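Lytic polysaccharide monooxygenase (Neurospora crassa, PDB 4QI8) is a copper-dependent AA9 monooxygenase that probably cleaves cellulose chains by oxidising their beta-1,4-glycosidic bonds with the help of an external electron donor. Local coordinates at residues A187-P190 / G191-I194; S37-I40 / R41-S45. All coordinates share one frame; numbering follows the deposited sequence.

How the contacts relate
From the N terminus the chain first reaches contact 2, where residues 37-45 wind through the short helix 39-42 and leave it at Phe43. Its disulfide, Cys42 to Cys160, and the packing of Ile40 tie this turn to strand 155-166, while Arg41 and Cys42 rest on Trp99 of strand 99-104. Contact 1 follows much later, as a tight turn of residues 187-194 in the long loop after strand 178-179, joined to the neighbouring loops through Tyr204 and Ala148. The two lie in series, neither nested nor crossed. The centres of contact 1 and contact 2 are about 19 Å apart. The nearest atoms of contact 1 and contact 2 are about 7 Å apart and do not touch.

Contact 1. Residues A187-P190 / G191-I194; sequences ASDP and GILI
Asp189 and Ile192 meet on the inner side of a tight turn, where the carbonyl oxygen of Asp189 gathers two backbone N-H groups. Leu193 N donates to Asp189 O at 2.9 Å, almost in line with the carbonyl bond. The Ile192 N-H reaches the same oxygen from above the carbonyl plane, 54° out of it. Two bonds thus grip one acceptor, and the side chains of Asp189 and Ile192 run side by side in the same direction. Ile192 CG1 stands beside its own backbone N (chi1 -66°) and the chain then extends, which carries CD1 alongside the aspartate, 3.9 Å from Asp189 OD2 and 4.0 Å from Asp189 CB. The carboxylate has its strongest polar partner just upstream, where OD2 accepts from Lys186 N. Leu193 CB closes in on the preceding residues, 3.4 Å from Ala187 O.

Bonds from the residues three and four positions on to a single carbonyl define the motif: a type I beta turn with Pro190 and Gly191 at its corners, closed by Ile192 N, and an overlapping alpha turn closed by Leu193 N, in the loop after strand 178-179. Gly191 and Ile192 are buried; Ile192 also packs on Tyr185 and Pro207, and Gly191 O accepts from the hydroxyl of Tyr204.

Ser188 and Pro190, by contrast, are exposed. Beside Pro190 a water donates to Pro190 O at 2.8 Å and to Leu193 O at 3.1 Å, bridging two carbonyl oxygens, which cannot bond each other directly. Ile194 CB packs 3.6 Å from Pro190 O, and the backbone of Ile194 pairs with Ala148.

Contact 2. Residues S37-I40 / R41-S45; sequences SQQI and RCFQS
Arg41 holds the side-chain oxygen of Gln38 end-on: NH1 and NH2 donate to Gln38 OE1 at 2.9 and 3.0 Å, both from the same face of the amide. The oxygen lies in the guanidinium plane, but the amide is turned 50° against it. A bend at chi2 (-65°) brings the Gln38 amide alongside the arginine. Gln38 O sits over one guanidinium face and accepts from Arg41 N at 3.1 Å. Replacing Arg41 by alanine removes both N-H donors, which would probably set the Gln38 amide free to turn and leave Phe181 O, also bonded to NH1, without this partner.

Elsewhere in the turn, the Gln39 amide, whose NE2 donates to Asp24, meets the edge of the Phe43 ring, Gln39 NE2 3.8 Å from Phe43 CE1. Phe43 N bonds only weakly to Gln39 O as the helix ends. Ser37 OG caps the start, accepting from Gln39 N at 2.9 Å. A water links Gln38 O at the turn's start to Cys42 N and Gln44 N at its end.

The Cys42-Cys160 disulfide and Ile40, packed on Phe156 and Ile158 of strand 155-166, tie helix 39-42 to the beta-sandwich. Gln38 OE1 and Phe181 O are neutral, so neither offsets the guanidinium charge, which probably polarises the Gln38 C=O.

Contact 1. Residues A187-P190 / G191-I194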
ATOM      1  N   ALA A 187      11.748  -8.242  -9.489  1.00  5.95           N
ATOM      2  CA  ALA A 187      11.456  -9.606  -9.067  1.00  6.61           C
ATOM      3  C   ALA A 187      12.595 -10.224  -8.259  1.00  6.66           C
ATOM      4  O   ALA A 187      12.378 -11.177  -7.528  1.00  7.99           O
ATOM      5  CB  ALA A 187      11.134 -10.460 -10.279  1.00  7.64           C
ATOM      6  N   SER A 188      13.803  -9.682  -8.394  1.00  6.54           N
ATOM      7  CA  SER A 188      14.975 -10.174  -7.681  1.00  7.73           C
ATOM      8  C   SER A 188      15.222  -9.468  -6.350  1.00  7.04           C
ATOM      9  O   SER A 188      16.183  -9.782  -5.657  1.00  7.56           O
ATOM     10  CB  SER A 188      16.215 -10.000  -8.555  1.00  9.14           C
ATOM     11  OG  SER A 188      16.339  -8.637  -8.919  1.00 10.32           O
ATOM     12  N   ASP A 189      14.399  -8.490  -5.997  1.00  7.18           N
ATOM     13  CA  ASP A 189      14.648  -7.759  -4.762  1.00  7.46           C
ATOM     14  C   ASP A 189      14.635  -8.731  -3.575  1.00  6.80           C
ATOM     15  O   ASP A 189      13.849  -9.670  -3.539  1.00  7.41           O
ATOM     16  CB  ASP A 189      13.598  -6.675  -4.516  1.00  7.55           C
ATOM     17  CG  ASP A 189      13.723  -5.478  -5.454  1.00  8.81           C
ATOM     18  OD1 ASP A 189      14.782  -5.294  -6.090  1.00 10.17           O
ATOM     19  OD2 ASP A 189      12.742  -4.710  -5.540  1.00  9.86           O
ATOM     20  N   PRO A 190      15.512  -8.512  -2.591  1.00  7.73           N
ATOM     21  CA  PRO A 190      15.709  -9.509  -1.532  1.00  8.27           C
ATOM     22  C   PRO A 190      14.545  -9.674  -0.564  1.00  7.51           C
ATOM     23  O   PRO A 190      14.537 -10.646   0.187  1.00  8.85           O
ATOM     24  CB  PRO A 190      16.965  -9.004  -0.800  1.00 10.91           C
ATOM     25  CG  PRO A 190      17.025  -7.570  -1.108  1.00 11.50           C
ATOM     26  CD  PRO A 190      16.525  -7.446  -2.516  1.00  8.91           C
ATOM     27  N   GLY A 191      13.588  -8.752  -0.569  1.00  7.28           N
ATOM     28  CA  GLY A 191      12.369  -8.909   0.203  1.00  8.21           C
ATOM     29  C   GLY A 191      11.185  -9.411  -0.614  1.00  6.92           C
ATOM     30  O   GLY A 191      10.076  -9.511  -0.087  1.00  7.05           O
ATOM     31  N   ILE A 192      11.431  -9.722  -1.888  1.00  6.19           N
ATOM     32  CA  ILE A 192      10.421 -10.241  -2.817  1.00  5.92           C
ATOM     33  C   ILE A 192      10.778 -11.676  -3.237  1.00  6.36           C
ATOM     34  O   ILE A 192       9.918 -12.563  -3.208  1.00  6.73           O
ATOM     35  CB  ILE A 192      10.267  -9.297  -4.031  1.00  6.38           C
ATOM     36  CG1 ILE A 192       9.682  -7.966  -3.566  1.00  6.97           C
ATOM     37  CG2 ILE A 192       9.385  -9.923  -5.104  1.00  6.60           C
ATOM     38  CD1 ILE A 192       9.615  -6.891  -4.632  1.00  6.75           C
ATOM     39  N   LEU A 193      12.037 -11.875  -3.635  0.89  5.29           N
ATOM     40  CA  LEU A 193      12.592 -13.198  -3.913  0.79  6.87           C
ATOM     41  C   LEU A 193      13.263 -13.657  -2.631  0.88  5.99           C
ATOM     42  O   LEU A 193      14.383 -13.247  -2.326  0.80  6.74           O
ATOM     43  CB  LEU A 193      13.614 -13.125  -5.048  0.79  7.53           C
ATOM     44  CG  LEU A 193      14.142 -14.474  -5.531  0.79  8.29           C
ATOM     45  CD1 LEU A 193      13.047 -15.186  -6.302  0.79  8.95           C
ATOM     46  CD2 LEU A 193      15.400 -14.327  -6.382  0.79 10.79           C
ATOM     47  N   ILE A 194      12.577 -14.506  -1.878  1.00  6.78           N
ATOM     48  CA  ILE A 194      13.009 -14.836  -0.541  1.00  7.45           C
ATOM     49  C   ILE A 194      12.367 -16.130  -0.086  1.00  7.07           C
ATOM     50  O   ILE A 194      11.179 -16.361  -0.320  1.00  7.29           O
ATOM     51  CB  ILE A 194      12.657 -13.668   0.453  1.00  7.60           C
ATOM     52  CG1 ILE A 194      13.109 -14.000   1.877  1.00  8.52           C
ATOM     53  CG2 ILE A 194      11.177 -13.325   0.411  1.00  8.42           C
ATOM     54  CD1 ILE A 194      12.961 -12.833   2.842  1.00 10.90           C
TER
HETATM   55  O   HOH W   1      16.300 -12.773   0.057  1.00 15.86           O

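Contact 2. Residues S37-I40 / R41-S45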
ATOM      1  N   SER A  37       3.746  -4.942 -14.059  1.00  5.67           N
ATOM      2  CA  SER A  37       2.401  -4.640 -14.518  1.00  5.66           C
ATOM      3  C   SER A  37       1.905  -3.301 -13.991  1.00  5.68           C
ATOM      4  O   SER A  37       2.239  -2.897 -12.875  1.00  5.52           O
ATOM      5  CB  SER A  37       1.458  -5.731 -14.007  0.97  5.84           C
ATOM      6  OG  SER A  37       0.110  -5.428 -14.292  0.98  6.26           O
ATOM      7  N   GLN A  38       1.057  -2.635 -14.767  1.00  5.47           N
ATOM      8  CA  GLN A  38       0.340  -1.478 -14.246  1.00  5.48           C
ATOM      9  C   GLN A  38      -0.454  -1.833 -12.989  1.00  5.65           C
ATOM     10  O   GLN A  38      -0.713  -0.973 -12.149  1.00  5.49           O
ATOM     11  CB  GLN A  38      -0.601  -0.887 -15.303  1.00  6.96           C
ATOM     12  CG  GLN A  38       0.130  -0.336 -16.512  1.00  8.66           C
ATOM     13  CD  GLN A  38       1.000   0.837 -16.139  1.00  8.77           C
ATOM     14  OE1 GLN A  38       0.506   1.850 -15.641  1.00 10.14           O
ATOM     15  NE2 GLN A  38       2.305   0.706 -16.355  1.00 10.27           N
ATOM     16  N   GLN A  39      -0.876  -3.089 -12.872  1.00  5.26           N
ATOM     17  CA  GLN A  39      -1.610  -3.516 -11.686  1.00  5.37           C
ATOM     18  C   GLN A  39      -0.814  -3.417 -10.383  1.00  4.66           C
ATOM     19  O   GLN A  39      -1.414  -3.386  -9.318  1.00  5.20           O
ATOM     20  CB  GLN A  39      -2.155  -4.938 -11.865  1.00  4.86           C
ATOM     21  CG  GLN A  39      -3.272  -5.037 -12.883  1.00  5.23           C
ATOM     22  CD  GLN A  39      -3.776  -6.458 -13.038  1.00  5.90           C
ATOM     23  OE1 GLN A  39      -2.994  -7.409 -13.023  1.00  7.92           O
ATOM     24  NE2 GLN A  39      -5.079  -6.611 -13.150  1.00  5.57           N
ATOM     25  N   ILE A  40       0.513  -3.326 -10.453  1.00  4.94           N
ATOM     26  CA  ILE A  40       1.311  -3.212  -9.222  1.00  4.54           C
ATOM     27  C   ILE A  40       1.031  -1.886  -8.524  1.00  4.72           C
ATOM     28  O   ILE A  40       1.321  -1.712  -7.340  1.00  5.41           O
ATOM     29  CB  ILE A  40       2.823  -3.441  -9.484  1.00  4.74           C
ATOM     30  CG1 ILE A  40       3.577  -3.890  -8.219  1.00  5.74           C
ATOM     31  CG2 ILE A  40       3.451  -2.189 -10.069  1.00  6.01           C
ATOM     32  CD1 ILE A  40       3.201  -5.291  -7.745  1.00  6.13           C
ATOM     33  N   ARG A  41       0.495  -0.914  -9.273  1.00  4.86           N
ATOM     34  CA  ARG A  41       0.293   0.400  -8.679  1.00  4.76           C
ATOM     35  C   ARG A  41      -0.980   0.435  -7.820  1.00  4.97           C
ATOM     36  O   ARG A  41      -0.904   0.500  -6.609  1.00  5.43           O
ATOM     37  CB  ARG A  41       0.282   1.483  -9.791  1.00  5.67           C
ATOM     38  CG  ARG A  41       0.096   2.887  -9.260  1.00  5.65           C
ATOM     39  CD  ARG A  41       0.143   3.969 -10.348  1.00  8.04           C
ATOM     40  NE  ARG A  41      -0.721   3.646 -11.481  1.00 10.26           N
ATOM     41  CZ  ARG A  41      -0.353   3.208 -12.691  1.00  9.84           C
ATOM     42  NH1 ARG A  41       0.923   3.014 -13.061  1.00 10.09           N
ATOM     43  NH2 ARG A  41      -1.308   2.973 -13.598  1.00 11.01           N
ATOM     44  N   CYS A  42      -2.136   0.333  -8.467  1.00  4.91           N
ATOM     45  CA  CYS A  42      -3.440   0.375  -7.795  1.00  5.14           C
ATOM     46  C   CYS A  42      -4.346  -0.797  -8.201  1.00  5.11           C
ATOM     47  O   CYS A  42      -5.558  -0.726  -8.012  1.00  5.58           O
ATOM     48  CB  CYS A  42      -4.167   1.721  -8.022  1.00  5.75           C
ATOM     49  SG  CYS A  42      -3.284   3.104  -7.285  1.00  6.13           S
ATOM     50  N   PHE A  43      -3.748  -1.854  -8.729  1.00  4.83           N
ATOM     51  CA  PHE A  43      -4.483  -3.052  -9.150  1.00  5.38           C
ATOM     52  C   PHE A  43      -5.572  -2.721 -10.179  1.00  5.18           C
ATOM     53  O   PHE A  43      -6.663  -3.297 -10.144  1.00  5.40           O
ATOM     54  CB  PHE A  43      -5.067  -3.824  -7.936  1.00  5.17           C
ATOM     55  CG  PHE A  43      -5.065  -5.348  -8.080  1.00  5.00           C
ATOM     56  CD1 PHE A  43      -5.091  -5.974  -9.324  1.00  5.35           C
ATOM     57  CD2 PHE A  43      -5.043  -6.149  -6.941  1.00  5.44           C
ATOM     58  CE1 PHE A  43      -5.078  -7.354  -9.426  1.00  5.56           C
ATOM     59  CE2 PHE A  43      -5.032  -7.525  -7.046  1.00  5.63           C
ATOM     60  CZ  PHE A  43      -5.034  -8.128  -8.284  1.00  5.55           C
ATOM     61  N   GLN A  44      -5.262  -1.825 -11.115  1.00  5.36           N
ATOM     62  CA  GLN A  44      -6.198  -1.509 -12.190  1.00  6.90           C
ATOM     63  C   GLN A  44      -5.486  -1.481 -13.528  1.00  8.02           C
ATOM     64  O   GLN A  44      -4.715  -0.570 -13.816  1.00 10.83           O
ATOM     65  CB  GLN A  44      -6.875  -0.162 -11.973  1.00  7.08           C
ATOM     66  CG  GLN A  44      -7.785  -0.089 -10.766  1.00  6.93           C
ATOM     67  CD  GLN A  44      -8.588   1.200 -10.754  1.00  7.47           C
ATOM     68  OE1 GLN A  44      -8.082   2.261 -11.144  1.00  7.78           O
ATOM     69  NE2 GLN A  44      -9.848   1.121 -10.322  1.00  7.59           N
ATOM     70  N   SER A  45      -5.776  -2.451 -14.386  1.00  7.83           N
ATOM     71  CA  SER A  45      -5.268  -2.373 -15.749  1.00  8.51           C
ATOM     72  C   SER A  45      -5.937  -1.237 -16.524  1.00 11.52           C
ATOM     73  O   SER A  45      -5.323  -0.637 -17.401  1.00 14.41           O
ATOM     74  CB  SER A  45      -5.481  -3.677 -16.498  1.00  9.02           C
ATOM     75  OG  SER A  45      -4.830  -4.746 -15.855  1.00 10.28           O
TER
HETATM   76  O   HOH W   2      -3.018   0.240 -11.186  1.00  6.38           O